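Local coordinates for mannonate dehydratase (Streptococcus suis, PDB 3BDK), which probably catalyses the dehydration of D-mannonate to 2-dehydro-3-deoxy-D-gluconate, using ferrous iron or manganese, in the pentose and glucuronate interconversion pathway, at residues D32-E37 against D338-P343; V121-M126 against Y200-I205; H138-G143 against H331-W336; A196-F201 against P231-G236. One frame throughout, in Å; residues are numbered along the deposited sequence.

Contact 1: D32-E37 against D338-P343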
loop_
_atom_site.group_PDB
_atom_site.type_symbol
_atom_site.label_atom_id
_atom_site.label_comp_id
_atom_site.label_asym_id
_atom_site.label_seq_id
_atom_site.Cartn_x
_atom_site.Cartn_y
_atom_site.Cartn_z
ATOM N N ASP A 32 -7.620 19.392 9.935
ATOM C CA ASP A 32 -6.778 18.198 9.726
ATOM C C ASP A 32 -5.474 18.540 8.976
ATOM O O ASP A 32 -5.524 19.094 7.874
ATOM C CB ASP A 32 -7.572 17.097 8.984
ATOM C CG ASP A 32 -6.989 15.681 9.183
ATOM O OD1 ASP A 32 -5.840 15.542 9.657
ATOM O OD2 ASP A 32 -7.692 14.694 8.858
ATOM N N PRO A 33 -4.304 18.230 9.582
ATOM C CA PRO A 33 -3.002 18.480 8.945
ATOM C C PRO A 33 -2.823 17.607 7.733
ATOM O O PRO A 33 -1.873 17.779 6.979
ATOM C CB PRO A 33 -1.993 18.088 10.025
ATOM C CG PRO A 33 -2.737 17.135 10.903
ATOM C CD PRO A 33 -4.143 17.643 10.926
ATOM N N VAL A 34 -3.728 16.653 7.584
ATOM C CA VAL A 34 -3.881 15.878 6.371
ATOM C C VAL A 34 -4.927 16.608 5.559
ATOM O O VAL A 34 -5.963 16.998 6.095
ATOM C CB VAL A 34 -4.361 14.438 6.676
ATOM C CG1 VAL A 34 -4.607 13.645 5.398
ATOM C CG2 VAL A 34 -3.337 13.722 7.533
ATOM N N THR A 35 -4.642 16.794 4.270
ATOM C CA THR A 35 -5.542 17.493 3.339
ATOM C C THR A 35 -6.192 16.535 2.345
ATOM O O THR A 35 -5.718 15.419 2.107
ATOM C CB THR A 35 -4.813 18.584 2.495
ATOM O OG1 THR A 35 -4.605 18.096 1.157
ATOM C CG2 THR A 35 -3.479 19.009 3.128
ATOM N N LEU A 36 -7.265 17.012 1.734
ATOM C CA LEU A 36 -8.016 16.231 0.763
ATOM C C LEU A 36 -7.243 16.085 -0.556
ATOM O O LEU A 36 -7.438 15.106 -1.300
ATOM C CB LEU A 36 -9.385 16.877 0.553
ATOM C CG LEU A 36 -9.905 17.557 1.832
ATOM C CD1 LEU A 36 -9.454 19.031 1.933
ATOM C CD2 LEU A 36 -11.411 17.454 1.932
ATOM N N GLU A 37 -6.370 17.064 -0.833
ATOM C CA GLU A 37 -5.431 16.982 -1.960
ATOM C C GLU A 37 -4.675 15.675 -1.786
ATOM O O GLU A 37 -4.698 14.798 -2.657
ATOM N N ASP A 338 6.564 11.608 10.244
ATOM C CA ASP A 338 5.200 12.135 10.393
ATOM C C ASP A 338 4.967 12.760 11.771
ATOM O O ASP A 338 5.160 12.096 12.799
ATOM C CB ASP A 338 4.167 11.042 10.128
ATOM C CG ASP A 338 2.936 11.576 9.438
ATOM O OD1 ASP A 338 2.553 12.728 9.750
ATOM O OD2 ASP A 338 2.358 10.858 8.585
ATOM N N GLN A 339 4.576 14.043 11.774
ATOM C CA GLN A 339 4.497 14.870 13.003
ATOM C C GLN A 339 3.095 14.922 13.604
ATOM O O GLN A 339 2.940 15.160 14.819
ATOM C CB GLN A 339 5.019 16.287 12.753
ATOM C CG GLN A 339 6.548 16.415 12.848
ATOM C CD GLN A 339 7.107 17.523 11.955
ATOM O OE1 GLN A 339 6.663 18.672 12.025
ATOM N NE2 GLN A 339 8.082 17.179 11.108
ATOM N N THR A 340 2.098 14.719 12.731
ATOM C CA THR A 340 0.697 14.422 13.092
ATOM C C THR A 340 0.535 13.720 14.453
ATOM O O THR A 340 0.969 12.566 14.628
ATOM C CB THR A 340 0.087 13.480 12.054
ATOM O OG1 THR A 340 1.068 12.479 11.719
ATOM C CG2 THR A 340 -0.349 14.239 10.806
ATOM N N LYS A 341 -0.106 14.400 15.405
ATOM C CA LYS A 341 -0.109 13.902 16.783
ATOM C C LYS A 341 -1.435 13.285 17.237
ATOM O O LYS A 341 -1.488 12.633 18.280
ATOM C CB LYS A 341 0.391 14.982 17.753
ATOM C CG LYS A 341 1.302 14.449 18.863
ATOM C CD LYS A 341 2.278 15.524 19.371
ATOM C CE LYS A 341 3.208 14.976 20.454
ATOM N NZ LYS A 341 3.971 13.752 20.022
ATOM N N THR A 342 -2.496 13.480 16.459
ATOM C CA THR A 342 -3.729 12.712 16.653
ATOM C C THR A 342 -3.432 11.196 16.554
ATOM O O THR A 342 -2.881 10.749 15.543
ATOM C CB THR A 342 -4.784 13.077 15.593
ATOM O OG1 THR A 342 -4.844 14.500 15.444
ATOM C CG2 THR A 342 -6.162 12.527 15.968
ATOM N N PRO A 343 -3.810 10.406 17.591
ATOM C CA PRO A 343 -3.550 8.975 17.735
ATOM C C PRO A 343 -2.832 8.265 16.584
ATOM O O PRO A 343 -1.603 8.368 16.480
ATOM C CB PRO A 343 -4.960 8.436 17.965
ATOM C CG PRO A 343 -5.623 9.628 18.848
ATOM C CD PRO A 343 -4.657 10.831 18.722
#
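T340 and P33 meet through carbon alone: the methyl CG2 of T340 lies 3.8 Å from CG of the proline ring. Both CA-CB bonds lean toward the opposite segment, and the two side chains cross at an oblique angle. T340 presents its methyl to the proline because CG2 stands anti to its own carbonyl carbon, beside the backbone N, while OG1 turns back toward D338. V34 is a more distant neighbour; its branch CG2 reaches the same methyl of T340 at 4.5 Å, and the valine also packs against R350 of helix 348-368. No hydrogen bond joins the two segments, so this is a small hydrophobic touch. In the TIM barrel it brings the chain ahead of the first strand, 47-50, against the loop that follows strand 327-328, the last strand of the parallel sheet, so that the beginning and end of the barrel's chain meet. Each side is shaped by local polar bonds. Residues 32-34 form an Asx turn: D32 OD1 accepts from V34 N at 3.2 Å with an N-H...O angle of 163°, the donor sitting above the carboxylate plane. The other oxygen of D32, OD2, takes the backbone N of Y28, a residue of the sugar pocket. T35 then serves as N-cap of helix 36-40, with OG1 accepting weakly from E37 N and also from E38 N. On the other side, the backbone oxygens of D338 and T340 both accept from NH1 of R334, earlier in the same loop.

Contact 2: V121-M126 against Y200-I205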
loop_
_atom_site.group_PDB
_atom_site.type_symbol
_atom_site.label_atom_id
_atom_site.label_comp_id
_atom_site.label_asym_id
_atom_site.label_seq_id
_atom_site.Cartn_x
_atom_site.Cartn_y
_atom_site.Cartn_z
ATOM N N VAL A 121 -23.796 6.052 9.453
ATOM C CA VAL A 121 -23.327 6.729 10.669
ATOM C C VAL A 121 -22.743 5.727 11.681
ATOM O O VAL A 121 -23.473 4.903 12.240
ATOM C CB VAL A 121 -24.453 7.566 11.341
ATOM C CG1 VAL A 121 -23.960 8.188 12.628
ATOM C CG2 VAL A 121 -24.946 8.654 10.411
ATOM N N CYS A 122 -21.425 5.794 11.874
ATOM C CA CYS A 122 -20.723 5.072 12.934
ATOM C C CYS A 122 -20.876 5.845 14.261
ATOM O O CYS A 122 -21.146 7.050 14.252
ATOM C CB CYS A 122 -19.238 4.860 12.550
ATOM S SG CYS A 122 -18.117 4.052 13.829
ATOM N N TYR A 123 -20.724 5.136 15.384
ATOM C CA TYR A 123 -20.877 5.687 16.749
ATOM C C TYR A 123 -20.594 4.538 17.723
ATOM O O TYR A 123 -20.720 3.372 17.341
ATOM C CB TYR A 123 -22.314 6.186 16.982
ATOM C CG TYR A 123 -23.284 5.040 17.006
ATOM C CD1 TYR A 123 -23.788 4.542 18.215
ATOM C CD2 TYR A 123 -23.639 4.398 15.827
ATOM C CE1 TYR A 123 -24.639 3.447 18.229
ATOM C CE2 TYR A 123 -24.496 3.307 15.835
ATOM C CZ TYR A 123 -24.988 2.837 17.037
ATOM O OH TYR A 123 -25.838 1.760 17.012
ATOM N N ASN A 124 -20.254 4.849 18.975
ATOM C CA ASN A 124 -20.020 3.804 19.997
ATOM C C ASN A 124 -20.972 3.841 21.189
ATOM O O ASN A 124 -21.763 4.766 21.325
ATOM C CB ASN A 124 -18.574 3.835 20.504
ATOM C CG ASN A 124 -18.363 4.832 21.616
ATOM O OD1 ASN A 124 -19.055 4.808 22.628
ATOM N ND2 ASN A 124 -17.388 5.711 21.443
ATOM N N PHE A 125 -20.873 2.827 22.050
ATOM C CA PHE A 125 -21.609 2.784 23.314
ATOM C C PHE A 125 -20.678 2.312 24.432
ATOM O O PHE A 125 -20.873 1.257 25.042
ATOM C CB PHE A 125 -22.852 1.899 23.201
ATOM C CG PHE A 125 -24.036 2.422 23.966
ATOM C CD1 PHE A 125 -24.927 3.313 23.369
ATOM C CD2 PHE A 125 -24.256 2.039 25.292
ATOM C CE1 PHE A 125 -26.027 3.803 24.078
ATOM C CE2 PHE A 125 -25.355 2.519 26.005
ATOM C CZ PHE A 125 -26.240 3.400 25.397
ATOM N N MET A 126 -19.663 3.128 24.688
ATOM C CA MET A 126 -18.567 2.766 25.535
ATOM C C MET A 126 -18.466 3.768 26.664
ATOM O O MET A 126 -18.112 4.929 26.454
ATOM C CB MET A 126 -17.278 2.755 24.722
ATOM C CG MET A 126 -16.241 1.735 25.184
ATOM S SD MET A 126 -14.649 1.889 24.333
ATOM C CE MET A 126 -15.197 2.180 22.640
ATOM N N TYR A 200 -32.969 1.019 24.831
ATOM C CA TYR A 200 -33.788 2.210 24.891
ATOM C C TYR A 200 -33.398 3.194 23.797
ATOM O O TYR A 200 -34.261 3.733 23.094
ATOM C CB TYR A 200 -33.611 2.875 26.249
ATOM C CG TYR A 200 -34.541 4.048 26.513
ATOM C CD1 TYR A 200 -35.824 3.844 27.038
ATOM C CD2 TYR A 200 -34.131 5.356 26.263
ATOM C CE1 TYR A 200 -36.673 4.911 27.299
ATOM C CE2 TYR A 200 -34.969 6.433 26.517
ATOM C CZ TYR A 200 -36.240 6.209 27.041
ATOM O OH TYR A 200 -37.078 7.277 27.296
ATOM N N PHE A 201 -32.092 3.424 23.679
ATOM C CA PHE A 201 -31.502 4.305 22.662
ATOM C C PHE A 201 -31.772 3.808 21.238
ATOM O O PHE A 201 -32.147 4.584 20.373
ATOM C CB PHE A 201 -29.993 4.433 22.929
ATOM C CG PHE A 201 -29.233 5.218 21.895
ATOM C CD1 PHE A 201 -28.401 4.566 20.987
ATOM C CD2 PHE A 201 -29.302 6.610 21.862
ATOM C CE1 PHE A 201 -27.677 5.278 20.047
ATOM C CE2 PHE A 201 -28.571 7.339 20.928
ATOM C CZ PHE A 201 -27.765 6.674 20.012
ATOM N N ILE A 202 -31.592 2.511 21.021
ATOM C CA ILE A 202 -31.769 1.900 19.711
ATOM C C ILE A 202 -33.218 2.025 19.242
ATOM O O ILE A 202 -33.483 2.626 18.200
ATOM C CB ILE A 202 -31.286 0.418 19.692
ATOM C CG1 ILE A 202 -29.753 0.336 19.726
ATOM C CG2 ILE A 202 -31.817 -0.335 18.496
ATOM C CD1 ILE A 202 -29.005 1.140 18.638
ATOM N N LYS A 203 -34.164 1.497 20.014
ATOM C CA LYS A 203 -35.543 1.493 19.528
ATOM C C LYS A 203 -36.081 2.901 19.399
ATOM O O LYS A 203 -37.013 3.129 18.649
ATOM C CB LYS A 203 -36.480 0.542 20.299
ATOM C CG LYS A 203 -36.497 0.690 21.815
ATOM C CD LYS A 203 -37.394 -0.364 22.489
ATOM C CE LYS A 203 -36.943 -1.765 22.135
ATOM N NZ LYS A 203 -35.452 -1.825 22.051
ATOM N N ALA A 204 -35.453 3.834 20.104
ATOM C CA ALA A 204 -35.731 5.255 19.944
ATOM C C ALA A 204 -35.338 5.789 18.551
ATOM O O ALA A 204 -36.157 6.439 17.880
ATOM C CB ALA A 204 -35.033 6.068 21.041
ATOM N N ILE A 205 -34.101 5.497 18.124
ATOM C CA ILE A 205 -33.489 6.167 16.970
ATOM C C ILE A 205 -33.622 5.460 15.621
ATOM O O ILE A 205 -33.451 6.088 14.574
ATOM C CB ILE A 205 -31.979 6.521 17.202
ATOM C CG1 ILE A 205 -31.097 5.266 17.191
ATOM C CG2 ILE A 205 -31.797 7.337 18.475
ATOM C CD1 ILE A 205 -29.629 5.558 16.980
#
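Between barrel strand 120-123, with the loop that follows it, and the helix layer outside, Y123 and F125 reach out to F201 and I202. The tyrosine arrives at the rim of the F201 ring, near its plane, with CE1 of Y123 4.0 Å from CE1 of F201. Farther out, the hydroxyl OH of Y123 abuts the terminal methyl CD1 of I202 at 3.6 Å, the two side chains crossing nearly at right angles. F125 meets the F201 ring nearer its root: its CE1 is 4.0 Å from CD1 of F201, and the planes of these two rings are inclined at 48°, neither stacked nor perpendicular. F201 can serve both aromatics because CG is anti to the backbone N (chi1 175°), which carries the ring off the helix toward the strand. Helix 191-210 leads into strand 215-218, which lies beside and parallel to strand 120-123, so the contact sits in a beta-alpha-beta crossover of the TIM barrel, enlarged by the excursion between strand and helix. CG2 of I205, a helical turn on, lies over one face of the F201 ring, toward its rim, and Y106 of helix 99-114 meets the ring edge-to-face. F243 of helix 237-245 packs on both Y123 and I202. Next to Y123, N124 OD1 accepts from M126 N at 2.7 Å in an Asx turn, while N124 ND2 bonds to OD2 of D130, a residue of the sugar pocket.

Contact 3: H138-G143 against H331-W336. With DNO (D-mannose), chain C.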
loop_
_atom_site.group_PDB
_atom_site.type_symbol
_atom_site.label_atom_id
_atom_site.label_comp_id
_atom_site.label_asym_id
_atom_site.label_seq_id
_atom_site.Cartn_x
_atom_site.Cartn_y
_atom_site.Cartn_z
ATOM N N HIS A 138 4.742 3.128 20.783
ATOM C CA HIS A 138 5.401 1.891 21.193
ATOM C C HIS A 138 6.224 1.392 20.024
ATOM O O HIS A 138 5.711 1.346 18.900
ATOM C CB HIS A 138 4.391 0.827 21.632
ATOM C CG HIS A 138 4.940 -0.152 22.624
ATOM N ND1 HIS A 138 5.452 0.233 23.843
ATOM C CD2 HIS A 138 5.049 -1.500 22.583
ATOM C CE1 HIS A 138 5.865 -0.831 24.505
ATOM N NE2 HIS A 138 5.622 -1.899 23.766
ATOM N N PRO A 139 7.510 1.062 20.271
ATOM C CA PRO A 139 8.403 0.583 19.186
ATOM C C PRO A 139 7.972 -0.732 18.549
ATOM O O PRO A 139 7.510 -1.626 19.237
ATOM C CB PRO A 139 9.786 0.421 19.874
ATOM C CG PRO A 139 9.687 1.263 21.153
ATOM C CD PRO A 139 8.210 1.173 21.566
ATOM N N LEU A 140 8.106 -0.808 17.226
ATOM C CA LEU A 140 7.966 -2.049 16.461
ATOM C C LEU A 140 9.363 -2.530 15.997
ATOM O O LEU A 140 10.306 -1.734 15.958
ATOM C CB LEU A 140 7.016 -1.839 15.265
ATOM C CG LEU A 140 5.516 -1.754 15.598
ATOM C CD1 LEU A 140 4.738 -1.104 14.477
ATOM C CD2 LEU A 140 4.927 -3.106 15.885
ATOM N N PRO A 141 9.504 -3.834 15.670
ATOM C CA PRO A 141 10.750 -4.425 15.155
ATOM C C PRO A 141 11.420 -3.671 14.020
ATOM O O PRO A 141 12.645 -3.654 13.962
ATOM C CB PRO A 141 10.303 -5.787 14.663
ATOM C CG PRO A 141 9.226 -6.144 15.594
ATOM C CD PRO A 141 8.458 -4.863 15.820
ATOM N N ASP A 142 10.658 -3.053 13.126
ATOM C CA ASP A 142 11.285 -2.355 12.004
ATOM C C ASP A 142 11.743 -0.926 12.342
ATOM O O ASP A 142 12.203 -0.187 11.447
ATOM C CB ASP A 142 10.406 -2.397 10.735
ATOM C CG ASP A 142 9.101 -1.618 10.882
ATOM O OD1 ASP A 142 8.966 -0.826 11.827
ATOM O OD2 ASP A 142 8.195 -1.804 10.043
ATOM N N GLY A 143 11.602 -0.535 13.618
ATOM C CA GLY A 143 12.022 0.812 14.085
ATOM C C GLY A 143 10.937 1.888 14.043
ATOM O O GLY A 143 11.101 2.946 14.654
ATOM N N HIS A 331 -6.114 3.049 12.090
ATOM C CA HIS A 331 -4.848 3.642 12.503
ATOM C C HIS A 331 -3.696 3.139 11.641
ATOM O O HIS A 331 -3.742 2.027 11.114
ATOM C CB HIS A 331 -4.571 3.341 13.978
ATOM C CG HIS A 331 -5.727 3.639 14.882
ATOM N ND1 HIS A 331 -6.965 3.054 14.725
ATOM C CD2 HIS A 331 -5.832 4.460 15.953
ATOM C CE1 HIS A 331 -7.783 3.502 15.661
ATOM N NE2 HIS A 331 -7.120 4.356 16.419
ATOM N N GLY A 332 -2.663 3.964 11.501
ATOM C CA GLY A 332 -1.396 3.514 10.958
ATOM C C GLY A 332 -0.240 3.752 11.911
ATOM O O GLY A 332 -0.374 4.479 12.895
ATOM N N ARG A 333 0.900 3.136 11.616
ATOM C CA ARG A 333 2.131 3.412 12.347
ATOM C C ARG A 333 2.593 4.848 12.127
ATOM O O ARG A 333 2.214 5.489 11.146
ATOM C CB ARG A 333 3.233 2.435 11.928
ATOM C CG ARG A 333 2.864 0.971 12.101
ATOM C CD ARG A 333 3.171 0.172 10.845
ATOM N NE ARG A 333 4.608 0.034 10.623
ATOM C CZ ARG A 333 5.208 0.250 9.457
ATOM N NH1 ARG A 333 4.495 0.616 8.401
ATOM N NH2 ARG A 333 6.521 0.100 9.346
ATOM N N ARG A 334 3.411 5.349 13.047
ATOM C CA ARG A 334 4.162 6.577 12.817
ATOM C C ARG A 334 5.461 6.297 12.068
ATOM O O ARG A 334 6.450 5.866 12.661
ATOM C CB ARG A 334 4.461 7.279 14.143
ATOM C CG ARG A 334 5.014 8.686 13.989
ATOM C CD ARG A 334 5.343 9.300 15.341
ATOM N NE ARG A 334 4.142 9.558 16.131
ATOM C CZ ARG A 334 3.172 10.391 15.765
ATOM N NH1 ARG A 334 3.260 11.051 14.619
ATOM N NH2 ARG A 334 2.116 10.565 16.547
ATOM N N ILE A 335 5.451 6.545 10.763
ATOM C CA ILE A 335 6.650 6.385 9.940
ATOM C C ILE A 335 7.006 7.636 9.127
ATOM O O ILE A 335 6.150 8.480 8.854
ATOM C CB ILE A 335 6.642 5.109 9.036
ATOM C CG1 ILE A 335 6.055 5.383 7.645
ATOM C CG2 ILE A 335 5.998 3.914 9.736
ATOM C CD1 ILE A 335 4.609 5.389 7.547
ATOM N N TRP A 336 8.288 7.731 8.763
ATOM C CA TRP A 336 8.818 8.752 7.862
ATOM C C TRP A 336 8.718 10.171 8.414
ATOM O O TRP A 336 8.421 11.098 7.668
ATOM C CB TRP A 336 8.156 8.696 6.480
ATOM C CG TRP A 336 8.107 7.372 5.825
ATOM C CD1 TRP A 336 8.922 6.303 6.052
ATOM C CD2 TRP A 336 7.210 6.978 4.777
ATOM N NE1 TRP A 336 8.575 5.258 5.230
ATOM C CE2 TRP A 336 7.527 5.646 4.436
ATOM C CE3 TRP A 336 6.158 7.620 4.106
ATOM C CZ2 TRP A 336 6.823 4.940 3.468
ATOM C CZ3 TRP A 336 5.465 6.926 3.145
ATOM C CH2 TRP A 336 5.797 5.595 2.835
HETATM C C1 DNO C . -10.261 4.882 18.257
HETATM C C2 DNO C . -10.408 5.575 16.893
HETATM C C3 DNO C . -10.609 7.122 16.960
HETATM C C4 DNO C . -11.769 7.761 17.790
HETATM C C5 DNO C . -13.167 7.072 17.814
HETATM C C6 DNO C . -14.258 8.127 18.038
HETATM O O1 DNO C . -9.896 3.707 18.325
HETATM O O2 DNO C . -11.435 4.936 16.114
HETATM O O3 DNO C . -10.739 7.612 15.628
HETATM O O4 DNO C . -11.310 8.027 19.122
HETATM O O5 DNO C . -13.480 6.359 16.606
HETATM O O6 DNO C . -14.600 8.168 19.426
#
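L140 and R333 mark the nearest backbone approach, their CA atoms 9.0 Å apart, where a type I turn from L140 to G143 faces an extended, irregular loop. The turn joins strands 135-139 and 145-150 into a beta hairpin projecting from the TIM barrel, and its L140 O accepts from G143 N, the glycine closing the turn with a positive phi of 92°. Across the gap, L140 CD1 rests 3.7 Å from CG of R333, the two side chains roughly perpendicular, and that methyl also comes up to the edge of the guanidinium. Bends at chi2 and chi3 of R333 swing its head round to D142. There OD2 of D142 and NH2 of R333 form a salt bridge at 2.6 Å; as a hydrogen bond it is weak, with an angle at the proton of 119° and the carboxylate and guanidinium planes 52° apart. The stronger partner of NH2 is the carbonyl O of A41 of the second subunit, and NH1 is paired with D349 of the same chain, so this arginine links hairpin, barrel helix and dimer interface. CG2 of I335 lies 3.7 Å above the guanidinium, over its centre, backing one face of the flat group. At the other end of the loop H331 belongs to the sugar pocket, with Y345 packed on it; its imidazole meets D-mannose edge-on, CE1 of H331 being 3.4 Å from O1 of the sugar.

Contact 4: A196-F201 against P231-G236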
loop_
_atom_site.group_PDB
_atom_site.type_symbol
_atom_site.label_atom_id
_atom_site.label_comp_id
_atom_site.label_asym_id
_atom_site.label_seq_id
_atom_site.Cartn_x
_atom_site.Cartn_y
_atom_site.Cartn_z
ATOM N N ALA A 196 -29.715 -2.401 28.627
ATOM C CA ALA A 196 -30.985 -1.673 28.735
ATOM C C ALA A 196 -30.901 -0.218 28.277
ATOM O O ALA A 196 -31.803 0.278 27.615
ATOM C CB ALA A 196 -31.513 -1.740 30.163
ATOM N N ASN A 197 -29.829 0.469 28.641
ATOM C CA ASN A 197 -29.679 1.835 28.222
ATOM C C ASN A 197 -29.555 1.928 26.706
ATOM O O ASN A 197 -30.088 2.867 26.091
ATOM C CB ASN A 197 -28.505 2.472 28.944
ATOM C CG ASN A 197 -28.723 2.529 30.450
ATOM O OD1 ASN A 197 -29.816 2.256 30.936
ATOM N ND2 ASN A 197 -27.687 2.885 31.189
ATOM N N LEU A 198 -28.902 0.929 26.111
ATOM C CA LEU A 198 -28.666 0.880 24.680
ATOM C C LEU A 198 -29.930 0.528 23.948
ATOM O O LEU A 198 -30.252 1.135 22.929
ATOM C CB LEU A 198 -27.583 -0.150 24.328
ATOM C CG LEU A 198 -27.309 -0.450 22.837
ATOM C CD1 LEU A 198 -26.802 0.777 22.076
ATOM C CD2 LEU A 198 -26.329 -1.600 22.688
ATOM N N GLU A 199 -30.635 -0.476 24.449
ATOM C CA GLU A 199 -31.869 -0.896 23.830
ATOM C C GLU A 199 -32.856 0.269 23.739
ATOM O O GLU A 199 -33.476 0.490 22.698
ATOM C CB GLU A 199 -32.469 -2.047 24.606
ATOM C CG GLU A 199 -33.457 -2.852 23.778
ATOM C CD GLU A 199 -34.318 -3.734 24.630
ATOM O OE1 GLU A 199 -33.822 -4.171 25.698
ATOM O OE2 GLU A 199 -35.487 -3.968 24.238
ATOM N N TYR A 200 -32.969 1.019 24.831
ATOM C CA TYR A 200 -33.788 2.210 24.891
ATOM C C TYR A 200 -33.398 3.194 23.797
ATOM O O TYR A 200 -34.261 3.733 23.094
ATOM C CB TYR A 200 -33.611 2.875 26.249
ATOM C CG TYR A 200 -34.541 4.048 26.513
ATOM C CD1 TYR A 200 -35.824 3.844 27.038
ATOM C CD2 TYR A 200 -34.131 5.356 26.263
ATOM C CE1 TYR A 200 -36.673 4.911 27.299
ATOM C CE2 TYR A 200 -34.969 6.433 26.517
ATOM C CZ TYR A 200 -36.240 6.209 27.041
ATOM O OH TYR A 200 -37.078 7.277 27.296
ATOM N N PHE A 201 -32.092 3.424 23.679
ATOM C CA PHE A 201 -31.502 4.305 22.662
ATOM C C PHE A 201 -31.772 3.808 21.238
ATOM O O PHE A 201 -32.147 4.584 20.373
ATOM C CB PHE A 201 -29.993 4.433 22.929
ATOM C CG PHE A 201 -29.233 5.218 21.895
ATOM C CD1 PHE A 201 -28.401 4.566 20.987
ATOM C CD2 PHE A 201 -29.302 6.610 21.862
ATOM C CE1 PHE A 201 -27.677 5.278 20.047
ATOM C CE2 PHE A 201 -28.571 7.339 20.928
ATOM C CZ PHE A 201 -27.765 6.674 20.012
ATOM N N PRO A 231 -17.774 -1.168 32.778
ATOM C CA PRO A 231 -18.374 -2.224 31.973
ATOM C C PRO A 231 -18.226 -1.996 30.447
ATOM O O PRO A 231 -18.129 -0.842 30.004
ATOM C CB PRO A 231 -19.839 -2.167 32.406
ATOM C CG PRO A 231 -20.071 -0.746 32.633
ATOM C CD PRO A 231 -18.789 -0.191 33.214
ATOM N N ARG A 232 -18.176 -3.088 29.672
ATOM C CA ARG A 232 -18.156 -3.030 28.214
ATOM C C ARG A 232 -19.033 -4.136 27.705
ATOM O O ARG A 232 -19.008 -5.232 28.255
ATOM C CB ARG A 232 -16.755 -3.241 27.661
ATOM C CG ARG A 232 -15.935 -1.979 27.456
ATOM C CD ARG A 232 -15.266 -1.478 28.745
ATOM N NE ARG A 232 -14.447 -0.299 28.467
ATOM C CZ ARG A 232 -14.828 0.970 28.648
ATOM N NH1 ARG A 232 -13.990 1.963 28.341
ATOM N NH2 ARG A 232 -16.025 1.269 29.141
ATOM N N ILE A 233 -19.812 -3.868 26.658
ATOM C CA ILE A 233 -20.727 -4.883 26.145
ATOM C C ILE A 233 -20.534 -5.237 24.668
ATOM O O ILE A 233 -20.892 -6.345 24.225
ATOM C CB ILE A 233 -22.228 -4.572 26.462
ATOM C CG1 ILE A 233 -22.644 -3.178 25.948
ATOM C CG2 ILE A 233 -22.511 -4.757 27.954
ATOM C CD1 ILE A 233 -24.134 -2.889 26.104
ATOM N N ILE A 234 -19.968 -4.326 23.895
ATOM C CA ILE A 234 -19.775 -4.629 22.495
ATOM C C ILE A 234 -18.386 -5.208 22.346
ATOM O O ILE A 234 -17.434 -4.532 21.964
ATOM C CB ILE A 234 -20.098 -3.422 21.570
ATOM C CG1 ILE A 234 -21.365 -2.710 22.074
ATOM C CG2 ILE A 234 -20.365 -3.900 20.161
ATOM C CD1 ILE A 234 -22.629 -3.625 22.122
ATOM N N THR A 235 -18.298 -6.490 22.651
ATOM C CA THR A 235 -17.027 -7.114 22.951
ATOM C C THR A 235 -16.740 -8.412 22.158
ATOM O O THR A 235 -15.596 -8.858 22.137
ATOM C CB THR A 235 -16.908 -7.366 24.515
ATOM O OG1 THR A 235 -17.949 -8.239 24.956
ATOM C CG2 THR A 235 -16.992 -6.068 25.318
ATOM N N GLY A 236 -17.759 -9.001 21.510
ATOM C CA GLY A 236 -17.618 -10.288 20.806
ATOM C C GLY A 236 -18.854 -10.849 20.094
ATOM O O GLY A 236 -19.892 -10.184 19.980
#
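Apolar packing carries the whole of this contact, and L198 stands at its middle. Its methyl CD2 lies 4.3 Å from CD1 of I233 and equally 4.3 Å from CD1 of I234, so one leucine branch meets the tips of two successive isoleucines. With CG of L198 anti to the backbone N, chi1 173° carries the side chain away from helix 191-210 toward the loop. The other methyl, CD1, packs on F125, and I218 of strand 215-218 touches both L198 and I234. I233 and I234 also pack on W195 of the same helix, so that the two isoleucines lie against about one turn of it, W195 to L198.

Polar bonds leave the gap between the segments alone and instead set the shape of the loop. I234 is the centre of an inverse gamma turn, and its N donates to OD1 of D221, which I233 N also approaches in a weak bond. R232 folds back on its neighbour: NH2 donates to P231 O at 3.1 Å and almost straight (174°), from above the carbonyl plane, and the same nitrogen also serves P127 O.

Beyond I234 the loop ends at G236, the N-cap of helix 237-245. Loops that run from the C-terminal end of a barrel strand to the next helix make the catalytic face of a TIM barrel; this one begins with the manganese ligand H219.

In the fold
From the N terminus, contact 1 opens first and closes last: 32-37 waits for 338-343, so the other three all fall within its loop and the chain ahead of the first strand meets the loop after the last. Contact 2 starts at strand 120-123 and closes on helix 191-210. Contact 3 leaves from the hairpin at 138-143 before that closure and returns at 331-336, so contacts 2 and 3 cross. Contact 4, a short loop from the same helix to 231-236, lies wholly inside contact 3 and shares Y200 and F201 with contact 2. Contacts 2 and 4 lie on one side of the chain's centre; contacts 1 and 3 lie on the other, joined through R334 and T340.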